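Local coordinates for protein fructose-bisphosphate aldolase (Slackia heliotrinireducens, PDB 4MOZ) that belongs to the DeoC/LacD family of aldolases and folds as a closed eight-stranded parallel beta/alpha barrel of the TIM type, at residues M38-N50 with Y99-K111. Sequence-based numbering, arbitrary orientation.
Sequences MLFACDQKVEHLN and YLVKMNSKTNLVK
Inside the barrel, strands 37-41 and 99-102 are not sheet neighbours; strand 79-82 runs between them, and they meet through side chains alone: L39 CD1 touches L100 CD2, the two leucines crossing at about a right angle. Past the leucines, D43 and K102 approach, but the charged ends stop short of a salt bridge. Water 1 fills in between them, accepting from K102 NZ at 2.9 Å and lying 2.8 Å from both D43 OD2 and E47 OE2. K102 NZ also gives bonds to N104 O and N104 OD1, each from above the carbonyl plane, and to T144 OG1, so the ammonium is held from several sides. Beyond the strands the chain runs on into the loops at the C-terminal end of this TIM barrel, where short helix 44-47 lies against the extended run 105-107. E47 leaves its helix pointing away, yet a bend at chi2 (-62°) folds the carboxylate back onto this run. There K106 N donates to E47 OE2 (3.2 Å, 161° at the hydrogen), meeting it from above the carboxylate plane. Water 2 grips the other oxygen, E47 OE1, together with E47 O and K106 NZ. The backbones pass close enough for CA-H...O contacts both ways, T107 CA to V46 O at 3.4 Å and E47 CA to K106 O at 3.2 Å, while V46 CG1 packs on S105 CB. Farther out, N108 ND2 sits at the edge of the H48 ring, 3.8 Å from CD2, with amide and ring planes 65° apart; H48 ND1 hydrogen-bonds D52 OD2. L49 spreads its methyls, CD2 against T107 CG2 and CD1 against L109 CG, and T107 OG1 hydrogen-bonds E152 OE1 of the second subunit.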
loop_
_atom_site.group_PDB
_atom_site.type_symbol
_atom_site.label_atom_id
_atom_site.label_comp_id
_atom_site.label_asym_id
_atom_site.label_seq_id
_atom_site.Cartn_x
_atom_site.Cartn_y
_atom_site.Cartn_z
HETATM N N MSE C 38 10.788 34.413 8.199
HETATM C CA MSE C 38 12.029 34.069 8.887
HETATM C C MSE C 38 11.805 32.719 9.554
HETATM O O MSE C 38 11.098 32.627 10.560
HETATM C CB MSE C 38 12.402 35.143 9.919
HETATM C CG MSE C 38 13.808 35.016 10.498
HETATM SE SE MSE C 38 14.060 33.423 11.619
HETATM C CE MSE C 38 15.790 33.876 12.416
ATOM N N LEU C 39 12.392 31.672 8.978
ATOM C CA LEU C 39 12.205 30.307 9.465
ATOM C C LEU C 39 13.428 29.803 10.229
ATOM O O LEU C 39 14.540 29.765 9.693
ATOM C CB LEU C 39 11.859 29.362 8.302
ATOM C CG LEU C 39 11.540 27.896 8.638
ATOM C CD1 LEU C 39 10.469 27.339 7.713
ATOM C CD2 LEU C 39 12.783 27.007 8.617
ATOM N N PHE C 40 13.207 29.419 11.481
ATOM C CA PHE C 40 14.243 28.801 12.298
ATOM C C PHE C 40 14.090 27.279 12.205
ATOM O O PHE C 40 13.144 26.693 12.752
ATOM C CB PHE C 40 14.150 29.321 13.739
ATOM C CG PHE C 40 15.142 28.707 14.698
ATOM C CD1 PHE C 40 16.437 28.379 14.293
ATOM C CD2 PHE C 40 14.785 28.495 16.029
ATOM C CE1 PHE C 40 17.341 27.824 15.184
ATOM C CE2 PHE C 40 15.691 27.946 16.931
ATOM C CZ PHE C 40 16.970 27.610 16.505
ATOM N N ALA C 41 15.021 26.657 11.481
ATOM C CA ALA C 41 14.987 25.224 11.210
ATOM C C ALA C 41 15.601 24.410 12.350
ATOM O O ALA C 41 16.776 24.579 12.693
ATOM C CB ALA C 41 15.684 24.921 9.887
ATOM N N CYS C 42 14.792 23.526 12.927
ATOM C CA CYS C 42 15.201 22.694 14.059
ATOM C C CYS C 42 14.895 21.217 13.810
ATOM O O CYS C 42 14.588 20.472 14.740
ATOM C CB CYS C 42 14.491 23.159 15.335
ATOM S SG CYS C 42 14.877 24.851 15.836
ATOM N N ASP C 43 14.989 20.800 12.551
ATOM C CA ASP C 43 14.623 19.448 12.144
ATOM C C ASP C 43 15.836 18.545 11.892
ATOM O O ASP C 43 15.680 17.367 11.566
ATOM C CB ASP C 43 13.747 19.506 10.889
ATOM C CG ASP C 43 14.489 20.074 9.680
ATOM O OD1 ASP C 43 15.154 21.126 9.815
ATOM O OD2 ASP C 43 14.399 19.470 8.589
ATOM N N GLN C 44 17.037 19.094 12.058
ATOM C CA GLN C 44 18.271 18.385 11.687
ATOM C C GLN C 44 18.741 17.268 12.643
ATOM O O GLN C 44 19.700 16.558 12.331
ATOM C CB GLN C 44 19.398 19.388 11.406
ATOM C CG GLN C 44 19.152 20.259 10.176
ATOM C CD GLN C 44 20.122 21.427 10.059
ATOM O OE1 GLN C 44 20.304 22.199 11.002
ATOM N NE2 GLN C 44 20.743 21.569 8.889
ATOM N N LYS C 45 18.072 17.097 13.787
ATOM C CA LYS C 45 18.389 15.976 14.686
ATOM C C LYS C 45 18.117 14.619 14.029
ATOM O O LYS C 45 18.776 13.630 14.353
ATOM C CB LYS C 45 17.622 16.064 16.002
ATOM C CG LYS C 45 18.178 17.063 16.997
ATOM C CD LYS C 45 17.282 17.190 18.222
ATOM C CE LYS C 45 17.565 16.099 19.244
ATOM N NZ LYS C 45 18.944 16.200 19.796
ATOM N N VAL C 46 17.135 14.568 13.130
ATOM C CA VAL C 46 16.920 13.370 12.324
ATOM C C VAL C 46 17.799 13.432 11.076
ATOM O O VAL C 46 18.561 12.502 10.811
ATOM C CB VAL C 46 15.439 13.148 11.927
ATOM C CG1 VAL C 46 15.283 11.815 11.215
ATOM C CG2 VAL C 46 14.531 13.186 13.148
ATOM N N GLU C 47 17.709 14.540 10.336
ATOM C CA GLU C 47 18.403 14.696 9.050
ATOM C C GLU C 47 19.901 14.373 9.091
ATOM O O GLU C 47 20.398 13.625 8.248
ATOM C CB GLU C 47 18.178 16.097 8.468
ATOM C CG GLU C 47 16.727 16.426 8.144
ATOM C CD GLU C 47 16.125 15.514 7.089
ATOM O OE1 GLU C 47 16.812 15.213 6.086
ATOM O OE2 GLU C 47 14.955 15.106 7.261
ATOM N N HIS C 48 20.616 14.939 10.059
ATOM C CA HIS C 48 22.058 14.726 10.157
ATOM C C HIS C 48 22.432 14.044 11.442
ATOM O O HIS C 48 23.601 14.040 11.835
ATOM C CB HIS C 48 22.810 16.046 10.002
ATOM C CG HIS C 48 22.519 16.762 8.708
ATOM N ND1 HIS C 48 22.157 18.056 8.662
ATOM C CD2 HIS C 48 22.521 16.308 7.390
ATOM C CE1 HIS C 48 21.950 18.418 7.383
ATOM N NE2 HIS C 48 22.172 17.348 6.606
ATOM N N LEU C 49 21.435 13.455 12.097
ATOM C CA LEU C 49 21.612 12.803 13.395
ATOM C C LEU C 49 22.158 13.782 14.435
ATOM O O LEU C 49 21.603 14.869 14.598
ATOM C CB LEU C 49 22.460 11.525 13.272
ATOM C CG LEU C 49 21.806 10.367 12.505
ATOM C CD1 LEU C 49 22.738 9.169 12.423
ATOM C CD2 LEU C 49 20.471 9.963 13.124
ATOM N N ASN C 50 23.231 13.416 15.128
ATOM C CA ASN C 50 23.808 14.305 16.131
ATOM C C ASN C 50 24.970 15.131 15.574
ATOM O O ASN C 50 25.643 15.850 16.316
ATOM C CB ASN C 50 24.238 13.515 17.377
ATOM C CG ASN C 50 24.158 14.342 18.650
ATOM O OD1 ASN C 50 23.236 15.141 18.828
ATOM N ND2 ASN C 50 25.127 14.152 19.549
ATOM N N TYR C 99 4.809 27.508 15.761
ATOM C CA TYR C 99 5.366 26.210 15.374
ATOM C C TYR C 99 4.956 25.777 13.973
ATOM O O TYR C 99 3.783 25.858 13.596
ATOM C CB TYR C 99 5.000 25.123 16.392
ATOM C CG TYR C 99 5.662 25.315 17.741
ATOM C CD1 TYR C 99 7.018 25.019 17.924
ATOM C CD2 TYR C 99 4.934 25.793 18.834
ATOM C CE1 TYR C 99 7.626 25.200 19.155
ATOM C CE2 TYR C 99 5.532 25.975 20.072
ATOM C CZ TYR C 99 6.877 25.678 20.229
ATOM O OH TYR C 99 7.477 25.856 21.457
ATOM N N LEU C 100 5.951 25.330 13.210
ATOM C CA LEU C 100 5.730 24.688 11.928
ATOM C C LEU C 100 6.153 23.229 12.076
ATOM O O LEU C 100 7.334 22.937 12.317
ATOM C CB LEU C 100 6.558 25.366 10.840
ATOM C CG LEU C 100 6.242 24.974 9.394
ATOM C CD1 LEU C 100 5.325 26.003 8.758
ATOM C CD2 LEU C 100 7.523 24.863 8.587
ATOM N N VAL C 101 5.192 22.317 11.946
ATOM C CA VAL C 101 5.464 20.891 12.117
ATOM C C VAL C 101 6.023 20.275 10.834
ATOM O O VAL C 101 5.346 20.219 9.801
ATOM C CB VAL C 101 4.222 20.117 12.604
ATOM C CG1 VAL C 101 4.549 18.639 12.787
ATOM C CG2 VAL C 101 3.710 20.711 13.911
ATOM N N LYS C 102 7.274 19.829 10.914
ATOM C CA LYS C 102 7.933 19.175 9.795
ATOM C C LYS C 102 7.421 17.740 9.681
ATOM O O LYS C 102 7.737 16.892 10.512
ATOM C CB LYS C 102 9.456 19.231 9.966
ATOM C CG LYS C 102 10.260 18.617 8.828
ATOM C CD LYS C 102 9.925 19.250 7.484
ATOM C CE LYS C 102 11.072 19.095 6.501
ATOM N NZ LYS C 102 11.305 17.668 6.145
HETATM N N MSE C 103 6.630 17.491 8.640
HETATM C CA MSE C 103 5.861 16.251 8.489
HETATM C C MSE C 103 6.686 15.022 8.117
HETATM O O MSE C 103 6.329 13.906 8.486
HETATM C CB MSE C 103 4.757 16.439 7.447
HETATM C CG MSE C 103 3.744 17.491 7.812
HETATM SE SE MSE C 103 2.792 17.084 9.459
HETATM C CE MSE C 103 1.757 15.539 8.852
ATOM N N ASN C 104 7.759 15.218 7.360
ATOM C CA ASN C 104 8.631 14.104 7.006
ATOM C C ASN C 104 10.070 14.308 7.468
ATOM O O ASN C 104 10.482 15.434 7.731
ATOM C CB ASN C 104 8.541 13.772 5.504
ATOM C CG ASN C 104 9.087 14.868 4.599
ATOM O OD1 ASN C 104 9.234 16.031 4.992
ATOM N ND2 ASN C 104 9.374 14.495 3.357
ATOM N N SER C 105 10.810 13.211 7.596
ATOM C CA SER C 105 12.227 13.242 7.946
ATOM C C SER C 105 12.893 11.927 7.565
ATOM O O SER C 105 12.233 10.894 7.490
ATOM C CB SER C 105 12.419 13.486 9.448
ATOM O OG SER C 105 12.133 14.833 9.794
ATOM N N LYS C 106 14.203 11.976 7.336
ATOM C CA LYS C 106 15.019 10.783 7.117
ATOM C C LYS C 106 16.394 11.025 7.725
ATOM O O LYS C 106 16.735 12.169 8.035
ATOM C CB LYS C 106 15.137 10.470 5.620
ATOM C CG LYS C 106 15.941 11.482 4.818
ATOM C CD LYS C 106 16.406 10.886 3.496
ATOM C CE LYS C 106 17.413 11.787 2.799
ATOM N NZ LYS C 106 18.767 11.712 3.416
ATOM N N THR C 107 17.177 9.964 7.906
ATOM C CA THR C 107 18.572 10.124 8.337
ATOM C C THR C 107 19.486 10.229 7.115
ATOM O O THR C 107 19.060 9.952 5.991
ATOM C CB THR C 107 19.052 8.983 9.265
ATOM O OG1 THR C 107 19.317 7.800 8.495
ATOM C CG2 THR C 107 18.020 8.688 10.357
ATOM N N ASN C 108 20.732 10.640 7.344
ATOM C CA ASN C 108 21.731 10.740 6.282
ATOM C C ASN C 108 22.667 9.530 6.232
ATOM O O ASN C 108 23.762 9.611 5.672
ATOM C CB ASN C 108 22.543 12.040 6.420
ATOM C CG ASN C 108 23.329 12.116 7.725
ATOM O OD1 ASN C 108 23.015 11.434 8.704
ATOM N ND2 ASN C 108 24.350 12.966 7.747
ATOM N N LEU C 109 22.239 8.415 6.821
ATOM C CA LEU C 109 23.067 7.204 6.869
ATOM C C LEU C 109 23.190 6.526 5.507
ATOM O O LEU C 109 24.265 6.049 5.143
ATOM C CB LEU C 109 22.548 6.221 7.922
ATOM C CG LEU C 109 22.761 6.629 9.387
ATOM C CD1 LEU C 109 21.835 5.850 10.308
ATOM C CD2 LEU C 109 24.213 6.455 9.810
ATOM N N VAL C 110 22.091 6.488 4.761
ATOM C CA VAL C 110 22.108 5.921 3.424
ATOM C C VAL C 110 22.466 7.046 2.464
ATOM O O VAL C 110 21.705 8.001 2.312
ATOM C CB VAL C 110 20.743 5.286 3.040
ATOM C CG1 VAL C 110 20.766 4.767 1.604
ATOM C CG2 VAL C 110 20.377 4.165 4.000
ATOM N N LYS C 111 23.631 6.942 1.834
ATOM C CA LYS C 111 24.071 7.949 0.869
ATOM C C LYS C 111 23.436 7.700 -0.494
ATOM O O LYS C 111 23.064 6.574 -0.810
ATOM C CB LYS C 111 25.601 7.972 0.745
ATOM C CG LYS C 111 26.355 8.056 2.069
ATOM C CD LYS C 111 26.014 9.314 2.856
ATOM C CE LYS C 111 26.771 9.347 4.177
ATOM N NZ LYS C 111 26.408 10.537 4.994
HETATM O O HOH W 1 13.156 16.980 8.284
HETATM O O HOH W 2 19.062 13.506 5.787
HETATM O O HOH W 3 25.824 13.365 10.339
#